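Local coordinates for protein EreC (Klebsiella pneumoniae, PDB 6XCQ) that probably hydrolyses the macrolactone ring of erythromycin and related antibiotics, an esterase reaction that underlies resistance to macrolides, at residues A[52-57]-A[88-93]; A[164-169]-A[252-257]; A[205-208]-A[214-217]. The protein carries 1 engineered substitution. One frame throughout, in Å; residues are numbered along the deposited sequence.

Contact 1. Residues A[52-57]-A[88-93]; sequences ILTPLV and ERHDFN
Val57, at the end of the short helix 54-57, and His90, in the final turn of helix 73-90, bring the two backbones nearest each other, with 7.7 Å between their CA atoms. Both residues point their CB toward the opposing segment, and the His90 ring lies between the two backbones, touching Val57 and Thr54. Val57 CG1, anti to its backbone N (chi1 169°), sits over the centre of one face of the His90 ring, 3.6 Å from the centroid and 13° off the normal, a CH-pi contact. Val57 CG1 also lies 4.1 Å from Phe92 CE1, so one branch of valine touches two aromatic residues. Thr54 lies at the edge of the imidazole: its OG1 is close to the ring plane but 3.7 Å from His90 NE2, too far for a hydrogen bond. Both polar atoms are instead hydrogen-bonded to Tyr85 OH, which joins them indirectly and probably limits rotation of the imidazole. Thr54 CG2 adds an apolar touch, 3.8 Å from His90 CE1. Asp91 leaves helical geometry with positive phi (64°), and this turn of the chain delivers Phe92 beside Val57, while Leu86 touches both side chains. The contact thus packs a small helix against the C-terminal end of the helix in a beta-alpha-beta crossover, the one linking parallel strands 62-65 and 94-97.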
ATOM      1  N   ILE A  52      -7.841 -22.817  -8.130  1.00 19.32           N
ATOM      2  CA  ILE A  52      -7.897 -22.067  -9.378  1.00 25.70           C
ATOM      3  C   ILE A  52      -6.743 -21.073  -9.499  1.00 27.68           C
ATOM      4  O   ILE A  52      -6.359 -20.701 -10.613  1.00 24.58           O
ATOM      5  CB  ILE A  52      -9.281 -21.381  -9.469  1.00 34.85           C
ATOM      6  CG1 ILE A  52      -9.455 -20.572 -10.740  1.00 38.13           C
ATOM      7  CG2 ILE A  52      -9.519 -20.488  -8.273  1.00 30.18           C
ATOM      8  CD1 ILE A  52     -10.779 -19.821 -10.750  1.00 25.90           C
ATOM      9  N   LEU A  53      -6.165 -20.646  -8.377  1.00 28.69           N
ATOM     10  CA  LEU A  53      -5.073 -19.679  -8.381  1.00 12.26           C
ATOM     11  C   LEU A  53      -3.700 -20.323  -8.487  1.00 20.68           C
ATOM     12  O   LEU A  53      -2.715 -19.604  -8.700  1.00 25.19           O
ATOM     13  CB  LEU A  53      -5.099 -18.834  -7.102  1.00 22.32           C
ATOM     14  CG  LEU A  53      -6.378 -18.101  -6.706  1.00 25.47           C
ATOM     15  CD1 LEU A  53      -6.231 -17.462  -5.324  1.00 28.33           C
ATOM     16  CD2 LEU A  53      -6.732 -17.058  -7.742  1.00 32.95           C
ATOM     17  N   THR A  54      -3.591 -21.637  -8.303  1.00 23.85           N
ATOM     18  CA  THR A  54      -2.261 -22.235  -8.194  1.00 27.56           C
ATOM     19  C   THR A  54      -1.411 -22.027  -9.445  1.00 29.07           C
ATOM     20  O   THR A  54      -0.235 -21.655  -9.292  1.00 28.92           O
ATOM     21  CB  THR A  54      -2.380 -23.721  -7.826  1.00 34.76           C
ATOM     22  OG1 THR A  54      -2.816 -23.841  -6.466  1.00 34.69           O
ATOM     23  CG2 THR A  54      -1.044 -24.416  -7.961  1.00 33.73           C
ATOM     24  N   PRO A  55      -1.923 -22.199 -10.676  1.00 29.43           N
ATOM     25  CA  PRO A  55      -1.086 -21.907 -11.857  1.00 32.24           C
ATOM     26  C   PRO A  55      -0.554 -20.487 -11.907  1.00 39.79           C
ATOM     27  O   PRO A  55       0.623 -20.283 -12.231  1.00 28.53           O
ATOM     28  CB  PRO A  55      -2.041 -22.181 -13.027  1.00 31.03           C
ATOM     29  CG  PRO A  55      -2.970 -23.168 -12.510  1.00 36.30           C
ATOM     30  CD  PRO A  55      -3.218 -22.774 -11.083  1.00 28.83           C
ATOM     31  N   LEU A  56      -1.392 -19.487 -11.620  1.00 28.58           N
ATOM     32  CA  LEU A  56      -0.899 -18.120 -11.731  1.00 36.60           C
ATOM     33  C   LEU A  56       0.065 -17.782 -10.606  1.00 25.02           C
ATOM     34  O   LEU A  56       0.918 -16.908 -10.778  1.00 33.42           O
ATOM     35  CB  LEU A  56      -2.072 -17.128 -11.787  1.00 34.46           C
ATOM     36  CG  LEU A  56      -2.883 -16.683 -10.569  1.00 39.86           C
ATOM     37  CD1 LEU A  56      -2.169 -15.573  -9.795  1.00 29.75           C
ATOM     38  CD2 LEU A  56      -4.262 -16.199 -11.019  1.00 27.25           C
ATOM     39  N   VAL A  57      -0.031 -18.472  -9.471  1.00 23.98           N
ATOM     40  CA  VAL A  57       0.863 -18.173  -8.360  1.00 23.62           C
ATOM     41  C   VAL A  57       2.202 -18.904  -8.488  1.00 29.70           C
ATOM     42  O   VAL A  57       3.207 -18.431  -7.938  1.00 28.55           O
ATOM     43  CB  VAL A  57       0.130 -18.478  -7.043  1.00 20.91           C
ATOM     44  CG1 VAL A  57       1.083 -18.448  -5.854  1.00 32.33           C
ATOM     45  CG2 VAL A  57      -0.979 -17.445  -6.835  1.00 26.36           C
ATOM     46  N   GLU A  88       0.890 -20.806   3.447  1.00 21.25           N
ATOM     47  CA  GLU A  88       0.935 -22.225   3.776  1.00 22.56           C
ATOM     48  C   GLU A  88       1.054 -23.123   2.562  1.00 20.86           C
ATOM     49  O   GLU A  88       1.517 -24.262   2.699  1.00 28.33           O
ATOM     50  CB  GLU A  88      -0.288 -22.620   4.587  1.00 24.33           C
ATOM     51  CG  GLU A  88      -0.358 -21.904   5.893  1.00 27.25           C
ATOM     52  CD  GLU A  88      -1.606 -22.267   6.641  1.00 29.49           C
ATOM     53  OE1 GLU A  88      -2.210 -23.291   6.272  1.00 29.74           O
ATOM     54  OE2 GLU A  88      -1.990 -21.527   7.567  1.00 29.88           O
ATOM     55  N   ARG A  89       0.674 -22.654   1.377  1.00 21.79           N
ATOM     56  CA  ARG A  89       0.720 -23.523   0.213  1.00 25.67           C
ATOM     57  C   ARG A  89       1.729 -23.097  -0.834  1.00 34.22           C
ATOM     58  O   ARG A  89       2.097 -23.923  -1.673  1.00 26.59           O
ATOM     59  CB  ARG A  89      -0.667 -23.630  -0.436  1.00 28.41           C
ATOM     60  CG  ARG A  89      -1.653 -24.373   0.438  1.00 34.24           C
ATOM     61  CD  ARG A  89      -1.257 -25.848   0.601  1.00 43.31           C
ATOM     62  NE  ARG A  89      -2.305 -26.618   1.270  1.00 50.76           N
ATOM     63  CZ  ARG A  89      -3.368 -27.128   0.656  1.00 49.21           C
ATOM     64  NH1 ARG A  89      -3.524 -26.972  -0.656  1.00 56.93           N
ATOM     65  NH2 ARG A  89      -4.272 -27.805   1.353  1.00 56.01           N
ATOM     66  N   HIS A  90       2.202 -21.851  -0.796  1.00 25.80           N
ATOM     67  CA  HIS A  90       3.200 -21.387  -1.746  1.00 26.35           C
ATOM     68  C   HIS A  90       4.389 -20.715  -1.067  1.00 18.78           C
ATOM     69  O   HIS A  90       5.223 -20.114  -1.758  1.00 26.03           O
ATOM     70  CB  HIS A  90       2.552 -20.448  -2.773  1.00 21.78           C
ATOM     71  CG  HIS A  90       1.580 -21.138  -3.680  1.00 29.93           C
ATOM     72  ND1 HIS A  90       1.978 -21.845  -4.792  1.00 25.73           N
ATOM     73  CD2 HIS A  90       0.228 -21.236  -3.638  1.00 28.91           C
ATOM     74  CE1 HIS A  90       0.917 -22.353  -5.395  1.00 37.38           C
ATOM     75  NE2 HIS A  90      -0.159 -21.992  -4.717  1.00 30.04           N
ATOM     76  N   ASP A  91       4.484 -20.790   0.264  1.00 24.06           N
ATOM     77  CA  ASP A  91       5.692 -20.394   1.006  1.00 21.30           C
ATOM     78  C   ASP A  91       6.023 -18.907   0.885  1.00 28.27           C
ATOM     79  O   ASP A  91       7.197 -18.520   0.918  1.00 25.07           O
ATOM     80  CB  ASP A  91       6.900 -21.227   0.567  1.00 34.41           C
ATOM     81  CG  ASP A  91       7.052 -22.491   1.377  1.00 54.05           C
ATOM     82  OD1 ASP A  91       7.330 -22.385   2.592  1.00 54.12           O
ATOM     83  OD2 ASP A  91       6.883 -23.584   0.797  1.00 57.54           O
ATOM     84  N   PHE A  92       5.013 -18.050   0.748  1.00 23.82           N
ATOM     85  CA  PHE A  92       5.276 -16.620   0.835  1.00 17.19           C
ATOM     86  C   PHE A  92       5.724 -16.272   2.249  1.00 17.65           C
ATOM     87  O   PHE A  92       5.273 -16.874   3.225  1.00 21.84           O
ATOM     88  CB  PHE A  92       4.037 -15.826   0.412  1.00 15.79           C
ATOM     89  CG  PHE A  92       3.969 -15.635  -1.061  1.00 17.55           C
ATOM     90  CD1 PHE A  92       3.703 -16.714  -1.888  1.00 18.07           C
ATOM     91  CD2 PHE A  92       4.273 -14.413  -1.632  1.00 16.17           C
ATOM     92  CE1 PHE A  92       3.681 -16.561  -3.271  1.00 17.01           C
ATOM     93  CE2 PHE A  92       4.258 -14.255  -3.004  1.00 14.73           C
ATOM     94  CZ  PHE A  92       3.955 -15.327  -3.819  1.00 20.91           C
ATOM     95  N   ASN A  93       6.652 -15.317   2.353  1.00 21.73           N
ATOM     96  CA  ASN A  93       7.374 -15.080   3.601  1.00 21.92           C
ATOM     97  C   ASN A  93       7.494 -13.604   3.964  1.00 27.93           C
ATOM     98  O   ASN A  93       8.165 -13.275   4.947  1.00 19.51           O
ATOM     99  CB  ASN A  93       8.770 -15.701   3.521  1.00 19.83           C
ATOM    100  CG  ASN A  93       9.506 -15.289   2.276  1.00 25.85           C
ATOM    101  OD1 ASN A  93       9.403 -14.145   1.832  1.00 21.48           O
ATOM    102  ND2 ASN A  93      10.256 -16.222   1.693  1.00 31.90           N
TER

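Contact 2. Residues A[164-169]-A[252-257]; sequences RDDLAQ and IESIEY
Asp166 holds CG anti to its carbonyl carbon, and Ser254 holds OG anti to its backbone N (chi1 180°); with both CB atoms directed at the facing helix, these choices bring carboxylate and hydroxyl together. The motif is a roughly antiparallel helix pair, formed by helix 164-177 and helix 244-267 in the all-helical part of the chain between strands 151-154 and 301-304. Locally the axes approach to 9.2 Å, and their N-to-C directions differ by 146°. Asp166 and Ile255 have the nearest CA atoms, 6.6 Å apart, and these two residues account for most of the buried surface. Ile255 extends its longer branch across the gap: CG1 lies 3.5 Å from Asp166 CB, so the aliphatic base of the acid packs against isoleucine while its polar end turns to serine. Further along that branch, Ile255 CD1 meets Leu167 CG at 3.8 Å, the two side chains crossing at about a right angle. Leu167 starts out to one side, but its end bends nearer to the opposing helix. All four residues are buried. Pro158 touches both Asp166 and Ser254, Ile102 of helix 101-112 packs on Asp166, and Val222 of helix 212-231 packs on Ile255. The other carboxylate oxygen, Asp166 OD1, has a long, weak ion pair with Arg251, which may partly offset the buried charge. In the polar link itself Ser254 OG donates to Asp166 OD2 over 2.8 Å, arriving from above the carboxylate plane, 54° out of it.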
ATOM      1  N   ARG A 164       9.426  13.547   9.487  1.00 22.15           N
ATOM      2  CA  ARG A 164      10.192  13.638  10.725  1.00 26.69           C
ATOM      3  C   ARG A 164      10.970  12.356  11.014  1.00 23.43           C
ATOM      4  O   ARG A 164      12.176  12.407  11.270  1.00 24.31           O
ATOM      5  CB  ARG A 164       9.272  13.965  11.899  1.00 21.79           C
ATOM      6  CG  ARG A 164      10.052  14.234  13.187  1.00 34.65           C
ATOM      7  CD  ARG A 164       9.199  14.040  14.432  1.00 51.82           C
ATOM      8  NE  ARG A 164       8.774  12.652  14.614  1.00 58.80           N
ATOM      9  CZ  ARG A 164       7.508  12.247  14.552  1.00 57.24           C
ATOM     10  NH1 ARG A 164       7.206  10.968  14.731  1.00 58.78           N
ATOM     11  NH2 ARG A 164       6.545  13.126  14.310  1.00 58.38           N
ATOM     12  N   ASP A 165      10.289  11.201  11.023  1.00 23.59           N
ATOM     13  CA  ASP A 165      10.964   9.937  11.326  1.00 19.54           C
ATOM     14  C   ASP A 165      12.129   9.708  10.370  1.00 23.07           C
ATOM     15  O   ASP A 165      13.217   9.301  10.785  1.00 19.15           O
ATOM     16  CB  ASP A 165      10.002   8.742  11.225  1.00 22.33           C
ATOM     17  CG  ASP A 165       9.001   8.640  12.382  1.00 39.89           C
ATOM     18  OD1 ASP A 165       9.147   9.310  13.428  1.00 31.53           O
ATOM     19  OD2 ASP A 165       8.042   7.856  12.214  1.00 34.21           O
ATOM     20  N   ASP A 166      11.907   9.943   9.075  1.00 20.56           N
ATOM     21  CA  ASP A 166      12.961   9.665   8.107  1.00 14.11           C
ATOM     22  C   ASP A 166      14.171  10.553   8.361  1.00 17.90           C
ATOM     23  O   ASP A 166      15.310  10.079   8.354  1.00 15.12           O
ATOM     24  CB  ASP A 166      12.448   9.861   6.684  1.00 13.39           C
ATOM     25  CG  ASP A 166      11.528   8.729   6.228  1.00 23.66           C
ATOM     26  OD1 ASP A 166      11.891   7.542   6.406  1.00 22.55           O
ATOM     27  OD2 ASP A 166      10.450   9.035   5.676  1.00 25.10           O
ATOM     28  N   LEU A 167      13.933  11.847   8.578  1.00 18.36           N
ATOM     29  CA  LEU A 167      15.027  12.785   8.799  1.00 20.90           C
ATOM     30  C   LEU A 167      15.764  12.479  10.089  1.00 26.28           C
ATOM     31  O   LEU A 167      16.988  12.648  10.169  1.00 22.07           O
ATOM     32  CB  LEU A 167      14.496  14.211   8.838  1.00 20.36           C
ATOM     33  CG  LEU A 167      14.050  14.841   7.525  1.00 25.64           C
ATOM     34  CD1 LEU A 167      12.902  15.798   7.802  1.00 32.60           C
ATOM     35  CD2 LEU A 167      15.215  15.554   6.840  1.00 25.92           C
ATOM     36  N   ALA A 168      15.034  12.053  11.118  1.00 20.15           N
ATOM     37  CA  ALA A 168      15.665  11.774  12.401  1.00 18.19           C
ATOM     38  C   ALA A 168      16.563  10.551  12.314  1.00 23.01           C
ATOM     39  O   ALA A 168      17.655  10.537  12.891  1.00 22.08           O
ATOM     40  CB  ALA A 168      14.601  11.582  13.484  1.00 17.29           C
ATOM     41  N   GLN A 169      16.110   9.504  11.620  0.55 17.90           N
ATOM     42  CA  GLN A 169      16.970   8.347  11.416  0.55 19.34           C
ATOM     43  C   GLN A 169      18.156   8.713  10.538  0.55 23.63           C
ATOM     44  O   GLN A 169      19.295   8.328  10.831  0.55 20.21           O
ATOM     45  CB  GLN A 169      16.184   7.187  10.796  0.55 17.38           C
ATOM     46  CG  GLN A 169      17.007   5.919  10.692  0.55 16.74           C
ATOM     47  CD  GLN A 169      16.416   4.888   9.746  0.55 21.60           C
ATOM     48  OE1 GLN A 169      17.122   4.310   8.922  0.55 26.31           O
ATOM     49  NE2 GLN A 169      15.119   4.650   9.866  0.55 22.53           N
ATOM     50  N   ILE A 252      16.792   9.104   2.450  1.00 14.53           N
ATOM     51  CA  ILE A 252      16.797  10.248   1.540  1.00 12.57           C
ATOM     52  C   ILE A 252      15.784  10.048   0.422  1.00 14.17           C
ATOM     53  O   ILE A 252      15.045  10.972   0.070  1.00 17.16           O
ATOM     54  CB  ILE A 252      18.208  10.482   0.965  1.00 15.55           C
ATOM     55  CG1 ILE A 252      19.178  10.926   2.060  1.00 22.49           C
ATOM     56  CG2 ILE A 252      18.161  11.525  -0.148  1.00 21.13           C
ATOM     57  CD1 ILE A 252      20.649  10.657   1.719  1.00 25.64           C
ATOM     58  N   GLU A 253      15.742   8.847  -0.167  1.00 11.41           N
ATOM     59  CA  GLU A 253      14.740   8.587  -1.210  1.00 18.82           C
ATOM     60  C   GLU A 253      13.328   8.812  -0.675  1.00 20.23           C
ATOM     61  O   GLU A 253      12.492   9.446  -1.329  1.00 19.31           O
ATOM     62  CB  GLU A 253      14.863   7.162  -1.747  1.00 19.37           C
ATOM     63  CG  GLU A 253      16.057   6.908  -2.673  1.00 33.90           C
ATOM     64  CD  GLU A 253      16.047   7.783  -3.915  1.00 34.73           C
ATOM     65  OE1 GLU A 253      17.017   8.553  -4.110  1.00 33.55           O
ATOM     66  OE2 GLU A 253      15.068   7.715  -4.687  1.00 31.98           O
ATOM     67  N   SER A 254      13.045   8.271   0.508  1.00 16.72           N
ATOM     68  CA  SER A 254      11.740   8.450   1.127  1.00 18.30           C
ATOM     69  C   SER A 254      11.415   9.931   1.311  1.00 22.37           C
ATOM     70  O   SER A 254      10.308  10.373   0.986  1.00 17.74           O
ATOM     71  CB  SER A 254      11.696   7.715   2.465  1.00 14.72           C
ATOM     72  OG  SER A 254      10.419   7.905   3.070  1.00 20.25           O
ATOM     73  N   ILE A 255      12.369  10.717   1.827  1.00 14.14           N
ATOM     74  CA  ILE A 255      12.120  12.148   2.037  1.00 11.88           C
ATOM     75  C   ILE A 255      11.904  12.869   0.712  1.00 14.21           C
ATOM     76  O   ILE A 255      10.990  13.699   0.580  1.00 16.11           O
ATOM     77  CB  ILE A 255      13.269  12.791   2.833  1.00 17.93           C
ATOM     78  CG1 ILE A 255      13.325  12.228   4.252  1.00 15.21           C
ATOM     79  CG2 ILE A 255      13.105  14.293   2.867  1.00  8.33           C
ATOM     80  CD1 ILE A 255      14.793  12.221   4.871  1.00 12.57           C
ATOM     81  N   GLU A 256      12.737  12.572  -0.291  1.00 12.81           N
ATOM     82  CA  GLU A 256      12.605  13.230  -1.589  1.00 16.67           C
ATOM     83  C   GLU A 256      11.209  13.027  -2.171  1.00 17.94           C
ATOM     84  O   GLU A 256      10.579  13.972  -2.654  1.00 16.72           O
ATOM     85  CB  GLU A 256      13.657  12.704  -2.555  1.00  9.98           C
ATOM     86  CG  GLU A 256      13.547  13.235  -3.978  1.00 16.01           C
ATOM     87  CD  GLU A 256      14.401  12.418  -4.954  1.00 31.04           C
ATOM     88  OE1 GLU A 256      15.090  13.007  -5.819  1.00 20.79           O
ATOM     89  OE2 GLU A 256      14.379  11.170  -4.854  1.00 32.46           O
ATOM     90  N   TYR A 257      10.716  11.791  -2.149  1.00 24.04           N
ATOM     91  CA  TYR A 257       9.391  11.533  -2.709  1.00 14.22           C
ATOM     92  C   TYR A 257       8.288  12.044  -1.793  1.00 16.44           C
ATOM     93  O   TYR A 257       7.182  12.348  -2.266  1.00 14.92           O
ATOM     94  CB  TYR A 257       9.230  10.042  -2.997  1.00 15.13           C
ATOM     95  CG  TYR A 257       9.799   9.612  -4.346  1.00 16.01           C
ATOM     96  CD1 TYR A 257      11.172   9.436  -4.535  1.00 18.88           C
ATOM     97  CD2 TYR A 257       8.958   9.392  -5.428  1.00 16.88           C
ATOM     98  CE1 TYR A 257      11.692   9.043  -5.783  1.00 17.20           C
ATOM     99  CE2 TYR A 257       9.451   8.999  -6.657  1.00 17.52           C
ATOM    100  CZ  TYR A 257      10.812   8.828  -6.838  1.00 16.33           C
ATOM    101  OH  TYR A 257      11.262   8.455  -8.073  1.00 16.00           O
TER

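Contact 3. Residues A[205-208]-A[214-217]; sequences AKWG and QQEK
Trp207 and Gln215 carry this contact almost alone, the glutamine lying as a flat strip over one face of the indole. Trp207 has CG anti to its backbone N (chi1 173°), which swings the ring system toward the other helix even though its CB does not point there. Gln215 points its CB toward the other helix, and beyond CG its chain is extended, so successive atoms follow the ring: CB is 3.5 Å from Trp207 CZ2, CG stands 3.8 Å from the centroid of the six-membered ring in a CH-pi contact, and NE2 reaches the five-membered ring. Amide and indole planes are only 7° apart, a stacked pair. Gln215 NE2 is 3.4 Å from Trp207 NE1, but both are donors and do not bond. Two polar links probably set the rotation of the amide. Gln215 NE2 donates to Trp207 O at 2.7 Å, approaching from above the carbonyl plane, 50° out of it. A water accepts from Trp207 NE1 at 2.9 Å and donates to Gln215 OE1 at 3.2 Å, bridging indole and amide. The contact closes the short connection between helices 200-208 and 212-231. The indole is also touched by Leu259 and Leu262 of helix 244-267 and by Leu192 and Ile195 of a loop, so Trp207 joins the turn between helices 200-208 and 212-231 to helix 244-267.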
ATOM      1  N   ALA A 205      -1.627  20.341   3.814  1.00 38.40           N
ATOM      2  CA  ALA A 205      -2.066  21.671   4.228  1.00 35.58           C
ATOM      3  C   ALA A 205      -0.950  22.428   4.947  1.00 31.37           C
ATOM      4  O   ALA A 205      -0.764  23.629   4.721  1.00 32.29           O
ATOM      5  CB  ALA A 205      -3.303  21.558   5.118  1.00 34.53           C
ATOM      6  N   LYS A 206      -0.186  21.747   5.813  1.00 22.34           N
ATOM      7  CA  LYS A 206       0.942  22.413   6.464  1.00 28.47           C
ATOM      8  C   LYS A 206       2.034  22.773   5.458  1.00 32.98           C
ATOM      9  O   LYS A 206       2.693  23.811   5.592  1.00 27.71           O
ATOM     10  CB  LYS A 206       1.519  21.527   7.573  1.00 36.79           C
ATOM     11  CG  LYS A 206       0.583  21.271   8.746  1.00 47.21           C
ATOM     12  CD  LYS A 206       0.697  22.376   9.787  1.00 54.23           C
ATOM     13  CE  LYS A 206       0.545  21.836  11.204  1.00 58.14           C
ATOM     14  NZ  LYS A 206       1.787  22.077  12.015  1.00 44.93           N
ATOM     15  N   TRP A 207       2.240  21.923   4.449  1.00 28.58           N
ATOM     16  CA  TRP A 207       3.204  22.211   3.391  1.00 31.92           C
ATOM     17  C   TRP A 207       2.849  23.503   2.661  1.00 31.58           C
ATOM     18  O   TRP A 207       3.711  24.356   2.421  1.00 29.89           O
ATOM     19  CB  TRP A 207       3.255  21.027   2.420  1.00 17.43           C
ATOM     20  CG  TRP A 207       4.088  21.245   1.163  1.00 25.64           C
ATOM     21  CD1 TRP A 207       3.628  21.549  -0.075  1.00 20.23           C
ATOM     22  CD2 TRP A 207       5.518  21.151   1.051  1.00 20.87           C
ATOM     23  NE1 TRP A 207       4.679  21.661  -0.964  1.00 22.12           N
ATOM     24  CE2 TRP A 207       5.850  21.422  -0.293  1.00 26.33           C
ATOM     25  CE3 TRP A 207       6.546  20.868   1.958  1.00 25.03           C
ATOM     26  CZ2 TRP A 207       7.173  21.413  -0.757  1.00 26.37           C
ATOM     27  CZ3 TRP A 207       7.864  20.867   1.501  1.00 22.97           C
ATOM     28  CH2 TRP A 207       8.164  21.139   0.153  1.00 27.80           C
ATOM     29  N   GLY A 208       1.575  23.662   2.302  1.00 28.48           N
ATOM     30  CA  GLY A 208       1.119  24.862   1.621  1.00 26.61           C
ATOM     31  C   GLY A 208       1.228  26.125   2.447  1.00 32.28           C
ATOM     32  O   GLY A 208       1.179  27.225   1.883  1.00 38.08           O
ATOM     33  N   GLN A 214      11.135  28.515   1.021  0.53 27.31           N
ATOM     34  CA  GLN A 214      11.541  27.472   1.963  0.53 29.83           C
ATOM     35  C   GLN A 214      11.224  26.080   1.433  0.53 30.52           C
ATOM     36  O   GLN A 214      11.967  25.134   1.717  0.53 25.24           O
ATOM     37  CB  GLN A 214      10.881  27.654   3.329  0.53 31.18           C
ATOM     38  CG  GLN A 214      10.159  28.951   3.541  0.53 37.46           C
ATOM     39  CD  GLN A 214       9.591  29.046   4.942  0.53 36.64           C
ATOM     40  OE1 GLN A 214       8.375  29.106   5.136  0.53 35.81           O
ATOM     41  NE2 GLN A 214      10.476  29.049   5.931  0.53 39.61           N
ATOM     42  N   GLN A 215      10.122  25.926   0.687  1.00 25.47           N
ATOM     43  CA  GLN A 215       9.837  24.636   0.060  1.00 24.14           C
ATOM     44  C   GLN A 215      10.948  24.244  -0.905  1.00 26.98           C
ATOM     45  O   GLN A 215      11.456  23.117  -0.870  1.00 19.50           O
ATOM     46  CB  GLN A 215       8.500  24.684  -0.690  1.00 22.28           C
ATOM     47  CG  GLN A 215       7.255  24.909   0.187  1.00 18.66           C
ATOM     48  CD  GLN A 215       5.981  25.133  -0.638  1.00 29.60           C
ATOM     49  OE1 GLN A 215       6.042  25.500  -1.814  1.00 28.06           O
ATOM     50  NE2 GLN A 215       4.824  24.922  -0.016  1.00 25.28           N
ATOM     51  N   GLU A 216      11.318  25.165  -1.794  1.00 21.31           N
ATOM     52  CA  GLU A 216      12.331  24.874  -2.792  1.00 24.03           C
ATOM     53  C   GLU A 216      13.706  24.718  -2.163  1.00 26.27           C
ATOM     54  O   GLU A 216      14.496  23.883  -2.617  1.00 23.70           O
ATOM     55  CB  GLU A 216      12.317  25.960  -3.860  1.00 24.04           C
ATOM     56  CG  GLU A 216      11.148  25.743  -4.796  1.00 36.66           C
ATOM     57  CD  GLU A 216      10.859  26.915  -5.701  1.00 40.29           C
ATOM     58  OE1 GLU A 216      11.459  27.992  -5.506  1.00 42.92           O
ATOM     59  OE2 GLU A 216      10.016  26.747  -6.610  1.00 44.98           O
ATOM     60  N   LYS A 217      13.999  25.489  -1.111  1.00 24.26           N
ATOM     61  CA  LYS A 217      15.229  25.273  -0.365  1.00 29.55           C
ATOM     62  C   LYS A 217      15.277  23.870   0.229  1.00 26.24           C
ATOM     63  O   LYS A 217      16.341  23.242   0.265  1.00 18.91           O
ATOM     64  CB  LYS A 217      15.373  26.325   0.731  1.00 24.94           C
ATOM     65  CG  LYS A 217      16.606  26.126   1.600  1.00 27.68           C
ATOM     66  CD  LYS A 217      16.681  27.170   2.699  1.00 30.23           C
ATOM     67  CE  LYS A 217      17.008  28.537   2.115  1.00 35.79           C
ATOM     68  NZ  LYS A 217      18.373  28.557   1.515  1.00 56.21           N
TER
HETATM   69  O   HOH W   1       3.878  23.471  -3.059  1.00 38.43           O

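From the N terminus, contact 1 is the first to close: it brings helix 54-57 to the end of helix 73-90, enclosing strand 62-65 of the mixed sheet and most of the crossover helix. Contact 2 comes later in the chain and spans 82 intervening residues, of which 59 are helical and none strand. Within that span contact 3 closes a far smaller loop, linking consecutive helices 200-208 and 212-231. Contacts 2 and 3 lie on the same side of the chain's centre, their own centres about 15 Å apart; contact 2 uses helix 244-267 itself, and Trp207 of contact 3 packs on it further along. Contact 1 is on the opposite side, its centre about 35 Å from that of contact 2.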